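Local structure of arginine kinase (Anthopleura japonica, 4RF8) at residues 129-134 and 236-241; 286-291 and 334-339; 452-457 and 622-627; 481-486 and 590-595. The protein catalyses the reversible transfer of a phosphate group from ATP to L-arginine, giving phosphoarginine and ADP. All coordinates share one frame; numbering follows the deposited sequence.

Contact 1 (129-134 and 236-241). With ADP (adenosine-5'-diphosphate), chain C.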
# COMPACT_ATOMS: atom_id res chain seq x y z
N SER A 129 3.26 3.91 -4.47
CA SER A 129 2.88 2.79 -5.33
C SER A 129 3.46 2.94 -6.73
O SER A 129 3.82 4.04 -7.15
CB SER A 129 1.36 2.66 -5.39
OG SER A 129 0.76 3.87 -5.79
N THR A 130 3.54 1.82 -7.43
CA THR A 130 4.08 1.77 -8.78
C THR A 130 3.15 0.92 -9.65
O THR A 130 2.63 -0.09 -9.19
CB THR A 130 5.50 1.16 -8.78
OG1 THR A 130 6.36 1.96 -7.97
CG2 THR A 130 6.06 1.08 -10.19
N ARG A 131 2.94 1.34 -10.89
CA ARG A 131 2.01 0.64 -11.77
C ARG A 131 2.41 0.82 -13.23
O ARG A 131 2.75 1.92 -13.66
CB ARG A 131 0.59 1.20 -11.55
CG ARG A 131 -0.49 0.60 -12.44
CD ARG A 131 -1.79 1.38 -12.26
NE ARG A 131 -2.91 0.80 -12.99
CZ ARG A 131 -3.35 1.24 -14.16
NH1 ARG A 131 -4.38 0.65 -14.75
NH2 ARG A 131 -2.77 2.27 -14.75
N ILE A 132 2.41 -0.28 -13.98
CA ILE A 132 2.66 -0.21 -15.42
C ILE A 132 1.59 -0.97 -16.20
O ILE A 132 1.33 -2.15 -15.94
CB ILE A 132 4.06 -0.75 -15.78
CG1 ILE A 132 5.14 -0.08 -14.93
CG2 ILE A 132 4.36 -0.51 -17.26
CD1 ILE A 132 6.52 -0.66 -15.11
N ARG A 133 0.96 -0.28 -17.14
CA ARG A 133 -0.10 -0.86 -17.96
C ARG A 133 0.32 -0.86 -19.42
O ARG A 133 0.91 0.10 -19.90
CB ARG A 133 -1.40 -0.04 -17.80
CG ARG A 133 -2.55 -0.43 -18.74
CD ARG A 133 -2.56 0.39 -20.04
NE ARG A 133 -3.05 1.76 -19.86
CZ ARG A 133 -3.07 2.68 -20.82
NH1 ARG A 133 -3.54 3.89 -20.58
NH2 ARG A 133 -2.61 2.39 -22.03
N VAL A 134 0.01 -1.95 -20.14
CA VAL A 134 0.12 -1.97 -21.59
C VAL A 134 -1.17 -2.45 -22.24
O VAL A 134 -1.91 -3.26 -21.67
CB VAL A 134 1.31 -2.83 -22.09
CG1 VAL A 134 2.63 -2.26 -21.60
CG2 VAL A 134 1.15 -4.28 -21.64
N ARG A 236 -5.80 -5.62 -21.55
CA ARG A 236 -5.18 -4.56 -20.76
C ARG A 236 -4.40 -5.28 -19.68
O ARG A 236 -4.98 -5.92 -18.80
CB ARG A 236 -6.24 -3.64 -20.15
CG ARG A 236 -5.91 -2.15 -20.24
CD ARG A 236 -6.04 -1.64 -21.68
NE ARG A 236 -6.04 -0.18 -21.76
CZ ARG A 236 -6.49 0.50 -22.80
NH1 ARG A 236 -6.99 -0.13 -23.85
NH2 ARG A 236 -6.45 1.83 -22.79
N ILE A 237 -3.07 -5.19 -19.75
CA ILE A 237 -2.21 -5.94 -18.86
C ILE A 237 -1.51 -5.01 -17.87
O ILE A 237 -0.80 -4.08 -18.27
CB ILE A 237 -1.18 -6.75 -19.68
CG1 ILE A 237 -1.90 -7.55 -20.77
CG2 ILE A 237 -0.39 -7.68 -18.77
CD1 ILE A 237 -0.98 -8.11 -21.85
N ILE A 238 -1.73 -5.26 -16.58
CA ILE A 238 -1.28 -4.36 -15.53
C ILE A 238 -0.39 -5.05 -14.50
O ILE A 238 -0.77 -6.08 -13.94
CB ILE A 238 -2.49 -3.72 -14.82
CG1 ILE A 238 -3.36 -2.96 -15.82
CG2 ILE A 238 -2.03 -2.79 -13.71
CD1 ILE A 238 -4.85 -3.05 -15.55
N SER A 239 0.80 -4.49 -14.28
CA SER A 239 1.67 -4.92 -13.19
C SER A 239 1.76 -3.77 -12.20
O SER A 239 1.96 -2.62 -12.61
CB SER A 239 3.06 -5.30 -13.70
OG SER A 239 3.88 -5.78 -12.66
N MET A 240 1.59 -4.05 -10.92
CA MET A 240 1.57 -3.00 -9.92
C MET A 240 1.86 -3.54 -8.53
O MET A 240 1.70 -4.73 -8.28
CB MET A 240 0.22 -2.27 -9.92
CG MET A 240 -0.93 -3.08 -9.33
SD MET A 240 -1.34 -4.54 -10.32
CE MET A 240 -2.72 -5.20 -9.38
N GLU A 241 2.30 -2.66 -7.64
CA GLU A 241 2.49 -2.99 -6.23
C GLU A 241 2.75 -1.72 -5.45
O GLU A 241 3.07 -0.68 -6.03
CB GLU A 241 3.66 -3.97 -6.05
CG GLU A 241 5.02 -3.42 -6.42
CD GLU A 241 6.06 -4.52 -6.58
OE1 GLU A 241 7.17 -4.37 -6.02
OE2 GLU A 241 5.78 -5.51 -7.27
PB ADP C . -4.85 3.53 -17.60
O1B ADP C . -6.11 2.82 -17.17
O2B ADP C . -3.63 2.65 -17.66
O3B ADP C . -5.02 4.41 -18.82
PA ADP C . -5.59 5.24 -15.45
O1A ADP C . -5.11 6.61 -15.03
O2A ADP C . -6.96 5.08 -16.05
O3A ADP C . -4.50 4.58 -16.43
O5' ADP C . -5.51 4.27 -14.17
C5' ADP C . -6.68 3.61 -13.69
C4' ADP C . -6.61 3.54 -12.17
O4' ADP C . -5.30 3.14 -11.77
C3' ADP C . -6.89 4.91 -11.57
O3' ADP C . -7.97 4.82 -10.64
C2' ADP C . -5.61 5.29 -10.85
O2' ADP C . -5.90 5.88 -9.58
C1' ADP C . -4.87 3.98 -10.69
N9 ADP C . -3.40 4.20 -10.68
C8 ADP C . -2.67 4.87 -11.59
N7 ADP C . -1.35 4.89 -11.25
C5 ADP C . -1.23 4.23 -10.08
C6 ADP C . -0.12 3.88 -9.16
N6 ADP C . 1.16 4.24 -9.42
N1 ADP C . -0.43 3.18 -8.05
C2 ADP C . -1.69 2.80 -7.77
N3 ADP C . -2.74 3.09 -8.56
C4 ADP C . -2.58 3.79 -9.71
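Arg236 packs against Arg133 at one end of two antiparallel strands. Its NH2 lies over one face of the Arg133 guanidinium, offset toward the rim, the two planes 45° apart. Asp233 takes Arg236 NH1 in a salt bridge. Ile237 forms a hydrogen-bonded pair with Val134, and its CB meets Val134 CG2 at 3.9 Å. Their side chains share the face of Ile132 and Ser239, which helix 246-263 packs against. Ile238 is on the nucleotide face and wedges between two arginines. Its CG2 is 3.8 Å from Arg131 NE and its CG1 3.9 Å from Arg133 CG. Ser239 pairs with Ile132 through two backbone bonds; the one from Ile132 N to Ser239 O is 2.7 Å. Ser239 OG turns to Val249 O. Met240 sets its CB against Arg131 CB, while its sulfur end leads toward Phe193. Glu241 closes the register with Thr130, and its carboxylate forms a salt bridge with Arg252.

Within this pair, strand 129-134 makes the hydrogen bonds to ADP. Ser129 OG donates to adenine N1 over 2.6 Å. Arg131 has CG anti to its backbone N (chi1 178°) and stays extended to NE. It runs alongside the nucleotide, with ADP O4' over its guanidinium centre and NH2 donating to ADP O2B at 3.1 Å. Arg133 bends at chi2 and chi3, which turns NE to ADP O2B and NH1 to ADP O3B; both bonds are modelled doubtfully short. Arg131 and Arg133 thus converge on the beta-phosphate, and their positive charge probably offsets the negative charge of the diphosphate, in keeping with the predicted ATP site.

Contact 2 (286-291 and 334-339). With ADP (adenosine-5'-diphosphate), chain C.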
# COMPACT_ATOMS: atom_id res chain seq x y z
N MET A 286 1.66 1.95 -23.60
CA MET A 286 2.08 1.84 -22.21
C MET A 286 1.87 3.10 -21.39
O MET A 286 2.18 4.21 -21.83
CB MET A 286 3.56 1.43 -22.14
CG MET A 286 4.15 1.54 -20.73
SD MET A 286 5.90 1.12 -20.61
CE MET A 286 5.82 -0.66 -20.71
N ARG A 287 1.34 2.92 -20.18
CA ARG A 287 1.34 3.96 -19.17
C ARG A 287 2.05 3.45 -17.92
O ARG A 287 1.53 2.61 -17.19
CB ARG A 287 -0.09 4.40 -18.83
CG ARG A 287 -0.16 5.52 -17.81
CD ARG A 287 -1.57 6.05 -17.64
NE ARG A 287 -1.61 7.21 -16.74
CZ ARG A 287 -1.82 7.14 -15.43
NH1 ARG A 287 -1.83 8.24 -14.70
NH2 ARG A 287 -2.02 5.96 -14.85
N ALA A 288 3.27 3.95 -17.70
CA ALA A 288 4.00 3.66 -16.47
C ALA A 288 3.72 4.78 -15.48
O ALA A 288 3.74 5.95 -15.85
CB ALA A 288 5.48 3.55 -16.75
N SER A 289 3.45 4.42 -14.23
CA SER A 289 2.98 5.40 -13.25
C SER A 289 3.51 5.17 -11.84
O SER A 289 3.79 4.04 -11.43
CB SER A 289 1.45 5.40 -13.22
OG SER A 289 0.96 6.14 -12.12
N VAL A 290 3.65 6.27 -11.10
CA VAL A 290 4.12 6.23 -9.72
C VAL A 290 3.35 7.26 -8.91
O VAL A 290 3.16 8.39 -9.36
CB VAL A 290 5.64 6.51 -9.64
CG1 VAL A 290 6.03 6.98 -8.24
CG2 VAL A 290 6.45 5.29 -10.03
N HIS A 291 2.89 6.87 -7.72
CA HIS A 291 2.33 7.83 -6.79
C HIS A 291 3.41 8.26 -5.80
O HIS A 291 4.00 7.42 -5.12
CB HIS A 291 1.11 7.25 -6.06
CG HIS A 291 -0.11 7.11 -6.92
ND1 HIS A 291 -1.33 6.70 -6.43
CD2 HIS A 291 -0.29 7.33 -8.25
CE1 HIS A 291 -2.21 6.67 -7.41
NE2 HIS A 291 -1.60 7.05 -8.52
N ILE A 334 2.75 10.47 -11.26
CA ILE A 334 3.76 10.78 -12.26
C ILE A 334 3.77 9.69 -13.33
O ILE A 334 3.99 8.52 -13.02
CB ILE A 334 5.16 10.90 -11.64
CG1 ILE A 334 5.14 11.88 -10.47
CG2 ILE A 334 6.16 11.33 -12.69
CD1 ILE A 334 4.82 13.31 -10.86
N SER A 335 3.53 10.08 -14.58
CA SER A 335 3.45 9.13 -15.68
C SER A 335 4.14 9.66 -16.93
O SER A 335 4.36 10.86 -17.07
CB SER A 335 2.00 8.75 -15.99
OG SER A 335 1.23 9.90 -16.29
N ASN A 336 4.46 8.74 -17.84
CA ASN A 336 5.05 9.10 -19.12
C ASN A 336 4.06 9.82 -20.02
O ASN A 336 2.87 9.50 -20.02
CB ASN A 336 5.54 7.84 -19.83
CG ASN A 336 4.45 6.79 -19.95
OD1 ASN A 336 3.83 6.41 -18.95
ND2 ASN A 336 4.21 6.32 -21.17
N ARG A 337 4.55 10.77 -20.80
CA ARG A 337 3.71 11.47 -21.76
C ARG A 337 3.74 10.79 -23.12
O ARG A 337 2.82 10.93 -23.92
CB ARG A 337 4.16 12.93 -21.90
CG ARG A 337 3.23 13.95 -21.25
CD ARG A 337 3.51 15.35 -21.79
NE ARG A 337 4.64 15.99 -21.13
CZ ARG A 337 4.55 17.07 -20.36
NH1 ARG A 337 3.36 17.63 -20.15
NH2 ARG A 337 5.63 17.58 -19.80
N ARG A 338 4.81 10.03 -23.37
CA ARG A 338 5.05 9.48 -24.71
C ARG A 338 4.62 8.03 -24.88
O ARG A 338 4.69 7.23 -23.95
CB ARG A 338 6.53 9.63 -25.08
CG ARG A 338 6.98 11.08 -25.24
CD ARG A 338 8.35 11.16 -25.89
NE ARG A 338 8.59 12.48 -26.48
CZ ARG A 338 9.70 12.81 -27.13
NH1 ARG A 338 10.67 11.92 -27.28
NH2 ARG A 338 9.84 14.02 -27.64
N ARG A 339 4.19 7.70 -26.10
CA ARG A 339 3.75 6.36 -26.46
C ARG A 339 4.45 5.91 -27.75
O ARG A 339 4.89 4.76 -27.86
CB ARG A 339 2.24 6.33 -26.67
CG ARG A 339 1.42 6.80 -25.48
CD ARG A 339 1.22 5.68 -24.47
NE ARG A 339 1.15 6.18 -23.09
CZ ARG A 339 0.06 6.72 -22.54
NH1 ARG A 339 -1.06 6.83 -23.24
NH2 ARG A 339 0.09 7.14 -21.29
PB ADP C . -4.85 3.53 -17.60
O1B ADP C . -6.11 2.82 -17.17
O2B ADP C . -3.63 2.65 -17.66
O3B ADP C . -5.02 4.41 -18.82
PA ADP C . -5.59 5.24 -15.45
O1A ADP C . -5.11 6.61 -15.03
O2A ADP C . -6.96 5.08 -16.05
O3A ADP C . -4.50 4.58 -16.43
O5' ADP C . -5.51 4.27 -14.17
C5' ADP C . -6.68 3.61 -13.69
C4' ADP C . -6.61 3.54 -12.17
O4' ADP C . -5.30 3.14 -11.77
C3' ADP C . -6.89 4.91 -11.57
O3' ADP C . -7.97 4.82 -10.64
C2' ADP C . -5.61 5.29 -10.85
O2' ADP C . -5.90 5.88 -9.58
C1' ADP C . -4.87 3.98 -10.69
N9 ADP C . -3.40 4.20 -10.68
C8 ADP C . -2.67 4.87 -11.59
N7 ADP C . -1.35 4.89 -11.25
C5 ADP C . -1.23 4.23 -10.08
C6 ADP C . -0.12 3.88 -9.16
N6 ADP C . 1.16 4.24 -9.42
N1 ADP C . -0.43 3.18 -8.05
C2 ADP C . -1.69 2.80 -7.77
N3 ADP C . -2.74 3.09 -8.56
C4 ADP C . -2.58 3.79 -9.71
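The Arg287 guanidinium is sandwiched between Ser335 CB over one face and ADP O1A over the other. ADP O1A stands 3.1 Å above the plane, and ADP C8 lies at the edge. The His291 ring has adenine over one face, with ADP C6 3.5 Å above its plane. Asn336 ND2 donates to Met286 O at 3.0 Å, an almost straight bond of 172°, with that oxygen in the amide plane, although ND2 stands above that carbonyl's plane. The same ND2 also reaches Arg338 O, using both amide hydrogens. Asn336 OD1 accepts from Ala288 N at 2.8 Å. With CG between the backbone N and carbonyl carbon (chi1 53°), the amide is directed at the neighbouring strand.

Residues 286-291 and 334-336 are adjacent antiparallel strands in the eight-stranded sheet of the phosphagen kinase catalytic domain. Val290 and Ile334 form a hydrogen-bonded pair, with Ile334 N to Val290 O at 2.8 Å. Ser289 and Ser335 are the next pair, non-hydrogen-bonded. Beyond them, the Asn336 amide supplies side-chain bonds as the second segment leaves the sheet.

Arg339 crosses the start of the first strand. Its NH2 is 3.7 Å from Arg287 CB, and the two guanidinium planes are nearly perpendicular, 81° apart. Asp333 forms a salt bridge with Arg287 NH1, and it also contacts Ser289 OG, which approaches adenine N7 at 2.8 Å.

Contact 3 (452-457 and 622-627). With NO3 (nitrate ion), chain D.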
# COMPACT_ATOMS: atom_id res chain seq x y z
N TYR A 452 14.92 3.68 37.14
CA TYR A 452 15.79 2.68 36.51
C TYR A 452 17.02 3.33 35.89
O TYR A 452 16.92 4.37 35.23
CB TYR A 452 15.05 1.86 35.45
CG TYR A 452 15.95 0.94 34.64
CD1 TYR A 452 16.33 -0.31 35.13
CD2 TYR A 452 16.41 1.32 33.39
CE1 TYR A 452 17.14 -1.14 34.39
CE2 TYR A 452 17.23 0.49 32.65
CZ TYR A 452 17.58 -0.74 33.15
OH TYR A 452 18.39 -1.57 32.42
N LYS A 453 18.18 2.73 36.12
CA LYS A 453 19.41 3.17 35.47
C LYS A 453 19.85 2.13 34.44
O LYS A 453 19.79 0.93 34.70
CB LYS A 453 20.52 3.41 36.49
CG LYS A 453 20.12 4.30 37.66
CD LYS A 453 19.61 5.65 37.18
CE LYS A 453 18.84 6.37 38.28
NZ LYS A 453 18.40 7.73 37.86
N LEU A 454 20.28 2.59 33.27
CA LEU A 454 20.69 1.70 32.19
C LEU A 454 21.88 0.83 32.59
O LEU A 454 22.07 -0.27 32.06
CB LEU A 454 21.01 2.49 30.93
CG LEU A 454 19.78 3.03 30.19
CD1 LEU A 454 20.14 4.24 29.36
CD2 LEU A 454 19.19 1.95 29.30
N ALA A 455 22.68 1.32 33.53
CA ALA A 455 23.83 0.59 34.02
C ALA A 455 23.40 -0.66 34.79
O ALA A 455 24.12 -1.66 34.82
CB ALA A 455 24.68 1.48 34.90
N ASN A 456 22.23 -0.59 35.42
CA ASN A 456 21.71 -1.71 36.20
C ASN A 456 21.48 -2.96 35.36
O ASN A 456 21.55 -4.08 35.87
CB ASN A 456 20.41 -1.32 36.90
CG ASN A 456 20.55 -0.09 37.77
OD1 ASN A 456 19.60 0.67 37.94
ND2 ASN A 456 21.74 0.11 38.34
N LYS A 457 21.19 -2.75 34.07
CA LYS A 457 20.84 -3.81 33.13
C LYS A 457 19.49 -4.45 33.45
O LYS A 457 18.92 -4.21 34.52
CB LYS A 457 21.94 -4.87 33.01
CG LYS A 457 23.31 -4.30 32.68
CD LYS A 457 23.26 -3.42 31.45
CE LYS A 457 24.60 -2.75 31.20
NZ LYS A 457 25.71 -3.74 31.23
N ASP A 622 20.86 -6.08 26.89
CA ASP A 622 20.99 -6.17 28.34
C ASP A 622 20.46 -4.91 29.01
O ASP A 622 19.82 -4.96 30.06
CB ASP A 622 22.46 -6.37 28.73
CG ASP A 622 23.01 -7.71 28.27
OD1 ASP A 622 22.24 -8.69 28.23
OD2 ASP A 622 24.21 -7.78 27.96
N ALA A 623 20.73 -3.76 28.39
CA ALA A 623 20.41 -2.47 28.98
C ALA A 623 18.95 -2.06 28.81
O ALA A 623 18.38 -1.42 29.69
CB ALA A 623 21.33 -1.39 28.41
N HIS A 624 18.35 -2.42 27.68
CA HIS A 624 16.99 -1.95 27.38
C HIS A 624 15.94 -3.06 27.46
O HIS A 624 14.74 -2.78 27.35
CB HIS A 624 16.94 -1.31 25.99
CG HIS A 624 18.00 -0.29 25.74
ND1 HIS A 624 19.24 -0.62 25.22
CD2 HIS A 624 18.01 1.05 25.91
CE1 HIS A 624 19.96 0.48 25.09
NE2 HIS A 624 19.24 1.51 25.50
N GLY A 625 16.37 -4.30 27.66
CA GLY A 625 15.45 -5.42 27.60
C GLY A 625 14.94 -5.59 26.17
O GLY A 625 15.70 -5.41 25.22
N TYR A 626 13.66 -5.93 26.02
CA TYR A 626 13.09 -6.05 24.68
C TYR A 626 12.89 -4.68 24.01
O TYR A 626 12.29 -3.77 24.58
CB TYR A 626 11.80 -6.86 24.70
CG TYR A 626 12.04 -8.32 25.03
CD1 TYR A 626 12.60 -9.18 24.10
CD2 TYR A 626 11.73 -8.82 26.29
CE1 TYR A 626 12.84 -10.50 24.40
CE2 TYR A 626 11.96 -10.15 26.60
CZ TYR A 626 12.52 -10.98 25.65
OH TYR A 626 12.75 -12.30 25.94
N LEU A 627 13.42 -4.55 22.80
CA LEU A 627 13.41 -3.29 22.08
C LEU A 627 12.07 -3.01 21.41
O LEU A 627 11.37 -3.93 20.99
CB LEU A 627 14.53 -3.24 21.04
CG LEU A 627 15.92 -3.45 21.62
CD1 LEU A 627 17.00 -3.27 20.57
CD2 LEU A 627 16.14 -2.48 22.75
N NO3 D . 15.45 -13.37 23.39
O1 NO3 D . 14.30 -13.52 24.18
O2 NO3 D . 16.69 -13.14 24.01
O3 NO3 D . 15.38 -13.45 21.99
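Tyr452 holds CG anti to its backbone N (chi1 172°), and this swings the phenol across to Ala623. Its OH donates to Ala623 O over 2.7 Å. The carbonyl oxygen lies at the ring edge, near the ring plane, and the hydroxyl is tilted 29° from the carbonyl plane. Leu454 has CG anti to its carbonyl carbon (chi1 -74°), and one methyl, CD2, does the touching. CD2 sits 3.5 Å from the same Ala623 O and 4.1 Å from Ala623 CB. It also meets the His624 ring at CD2, 3.7 Å away. The carbonyl of Ala623 is therefore approached by one polar and one apolar group.

Lys457 bends at chi2 and chi4. Its CD packs beside Ala623 CA at 3.9 Å and Asp622 CB at 4.1 Å. Its ammonium and the Asp622 carboxylate carry opposite charges but do not touch: Lys457 NZ and Asp622 OD2 are 5.4 Å apart. Any attraction between them is probably weak. Asp622 also has a backbone bond to His458, just past the first segment.

The contact of 452-457 with 622-624 is loop-to-loop packing at the surface, away from the annotated sites. It joins the loop after helix 438-448 to the turn between strands 620-621 and 625-626, a small antiparallel beta hairpin of the second repeat.

Contact 4 (481-486 and 590-595). With NO3 (nitrate ion), chain K.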
# COMPACT_ATOMS: atom_id res chain seq x y z
N SER A 481 -11.89 -9.26 35.27
CA SER A 481 -11.12 -9.80 34.14
C SER A 481 -9.61 -9.58 34.27
O SER A 481 -9.16 -8.68 34.98
CB SER A 481 -11.62 -9.24 32.80
OG SER A 481 -11.45 -7.84 32.71
N THR A 482 -8.84 -10.42 33.58
CA THR A 482 -7.38 -10.39 33.67
C THR A 482 -6.71 -10.39 32.29
O THR A 482 -6.87 -11.33 31.51
CB THR A 482 -6.85 -11.58 34.49
OG1 THR A 482 -7.36 -11.52 35.82
CG2 THR A 482 -5.33 -11.56 34.54
N ARG A 483 -5.96 -9.33 32.00
CA ARG A 483 -5.35 -9.14 30.69
C ARG A 483 -3.84 -8.93 30.78
O ARG A 483 -3.39 -8.05 31.52
CB ARG A 483 -6.00 -7.95 29.99
CG ARG A 483 -5.30 -7.49 28.72
CD ARG A 483 -5.81 -6.11 28.31
NE ARG A 483 -5.37 -5.72 26.97
CZ ARG A 483 -4.33 -4.94 26.72
NH1 ARG A 483 -3.59 -4.45 27.71
NH2 ARG A 483 -4.01 -4.65 25.46
N ILE A 484 -3.07 -9.72 30.04
CA ILE A 484 -1.63 -9.51 29.96
C ILE A 484 -1.15 -9.39 28.51
O ILE A 484 -1.35 -10.29 27.70
CB ILE A 484 -0.84 -10.62 30.69
CG1 ILE A 484 -1.29 -10.74 32.14
CG2 ILE A 484 0.65 -10.32 30.65
CD1 ILE A 484 -0.56 -11.81 32.93
N ARG A 485 -0.51 -8.26 28.21
CA ARG A 485 -0.01 -7.97 26.87
C ARG A 485 1.51 -7.88 26.88
O ARG A 485 2.09 -7.35 27.83
CB ARG A 485 -0.60 -6.64 26.37
CG ARG A 485 -0.06 -6.13 25.02
CD ARG A 485 1.15 -5.21 25.15
NE ARG A 485 0.82 -3.86 25.61
CZ ARG A 485 1.72 -2.95 25.99
NH1 ARG A 485 3.01 -3.25 25.97
NH2 ARG A 485 1.32 -1.75 26.39
N VAL A 486 2.16 -8.38 25.83
CA VAL A 486 3.58 -8.15 25.61
C VAL A 486 3.81 -7.59 24.21
O VAL A 486 3.20 -8.03 23.24
CB VAL A 486 4.44 -9.42 25.83
CG1 VAL A 486 4.59 -9.72 27.30
CG2 VAL A 486 3.83 -10.60 25.10
N ILE A 590 -1.42 -10.82 23.08
CA ILE A 590 -2.33 -10.69 24.20
C ILE A 590 -2.93 -12.03 24.61
O ILE A 590 -3.37 -12.82 23.78
CB ILE A 590 -3.47 -9.70 23.87
CG1 ILE A 590 -2.89 -8.33 23.51
CG2 ILE A 590 -4.43 -9.57 25.05
CD1 ILE A 590 -3.93 -7.26 23.28
N SER A 591 -2.90 -12.29 25.92
CA SER A 591 -3.62 -13.41 26.50
C SER A 591 -4.56 -12.83 27.55
O SER A 591 -4.15 -12.00 28.35
CB SER A 591 -2.65 -14.41 27.14
OG SER A 591 -3.33 -15.53 27.67
N MET A 592 -5.83 -13.22 27.51
CA MET A 592 -6.83 -12.67 28.42
C MET A 592 -7.95 -13.67 28.65
O MET A 592 -8.20 -14.52 27.79
CB MET A 592 -7.41 -11.38 27.85
CG MET A 592 -8.09 -11.57 26.50
SD MET A 592 -9.29 -10.28 26.10
CE MET A 592 -8.23 -8.84 25.96
N GLU A 593 -8.63 -13.56 29.79
CA GLU A 593 -9.78 -14.42 30.10
C GLU A 593 -10.58 -14.02 31.34
O GLU A 593 -10.22 -13.09 32.07
CB GLU A 593 -9.35 -15.89 30.23
CG GLU A 593 -8.01 -16.10 30.94
CD GLU A 593 -7.90 -17.48 31.57
OE1 GLU A 593 -7.27 -18.37 30.96
OE2 GLU A 593 -8.43 -17.66 32.68
N LYS A 594 -11.69 -14.72 31.50
CA LYS A 594 -12.48 -14.83 32.73
C LYS A 594 -12.40 -13.68 33.73
O LYS A 594 -12.78 -12.55 33.42
CB LYS A 594 -12.15 -16.15 33.44
CG LYS A 594 -12.90 -17.37 32.89
CD LYS A 594 -12.51 -17.73 31.46
CE LYS A 594 -13.59 -17.34 30.46
NZ LYS A 594 -13.19 -16.20 29.58
N GLY A 595 -11.92 -13.98 34.93
CA GLY A 595 -11.85 -12.99 35.98
C GLY A 595 -10.48 -12.86 36.62
O GLY A 595 -9.78 -11.88 36.37
N NO3 K . -2.13 -2.33 25.46
O1 NO3 K . -1.48 -3.40 26.09
O2 NO3 K . -1.62 -1.03 25.58
O3 NO3 K . -3.28 -2.57 24.72
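Arg483 and Arg485 grip a nitrate ion, probably from the crystallisation liquor. Arg485 NE donates to nitrate O1 in a bond modelled doubtfully short, and Arg485 NH2 reaches nitrate O2 at 3.1 Å. Arg483 NH1 donates to nitrate O1 at 2.9 Å. The O1 atom lies at the edge of both guanidinium groups, so the two arginines share it. Arg483 is extended from CG to NE, whereas Arg485 bends at chi2 and chi3; this difference lets them converge. Their positive charges probably favour an anion here.

Thr482 OG1 donates to Gly595 O over 2.5 Å, tying Thr482 to the turn that follows the second strand. The backbone bonds between Ile484 and Ser591 are nearly straight, with Ile484 N to Ser591 O at 3.0 Å and 173°. Those between Thr482 and Glu593 are weak.

On the nitrate face Ile590 CD1 comes to 3.4 Å from Arg483 NH2, and Ile590 CG1 to 3.9 Å from Arg485 CG. Met592 CE is at the edge of the Arg483 guanidinium.

The two strands are central neighbours in the eight-stranded antiparallel sheet of the second repeat's catalytic domain, as 127-136 and 235-242 are in the first. On the other face Thr482, Ile484 and Glu593 rest on helix 598-615, where Arg604 forms a salt bridge with Glu593. Strand 479-488 runs between strands 587-593 and 638-644, bonding to His643, Ser641 and Arg639 of the latter.

From the N terminus, contact 1 closes a loop of 101 residues by pairing strands 127-136 and 235-242. Contact 2 then closes a shorter loop of 42 residues in series. The two touch through neighbouring strands 127-136 and 286-293, so together they tie four adjacent strands of the first repeat's sheet, with ADP held by the middle two, 127-136 and 286-293. Contact 3 opens in the second repeat and joins two surface loops across 164 residues. Contact 4 falls wholly within that interval and pairs strands of the second sheet, which has the same strand order. Contacts 3 and 4 do not touch; their nearest atoms are about 7 Å apart. Contacts 1 and 4 have centres about 45 Å apart.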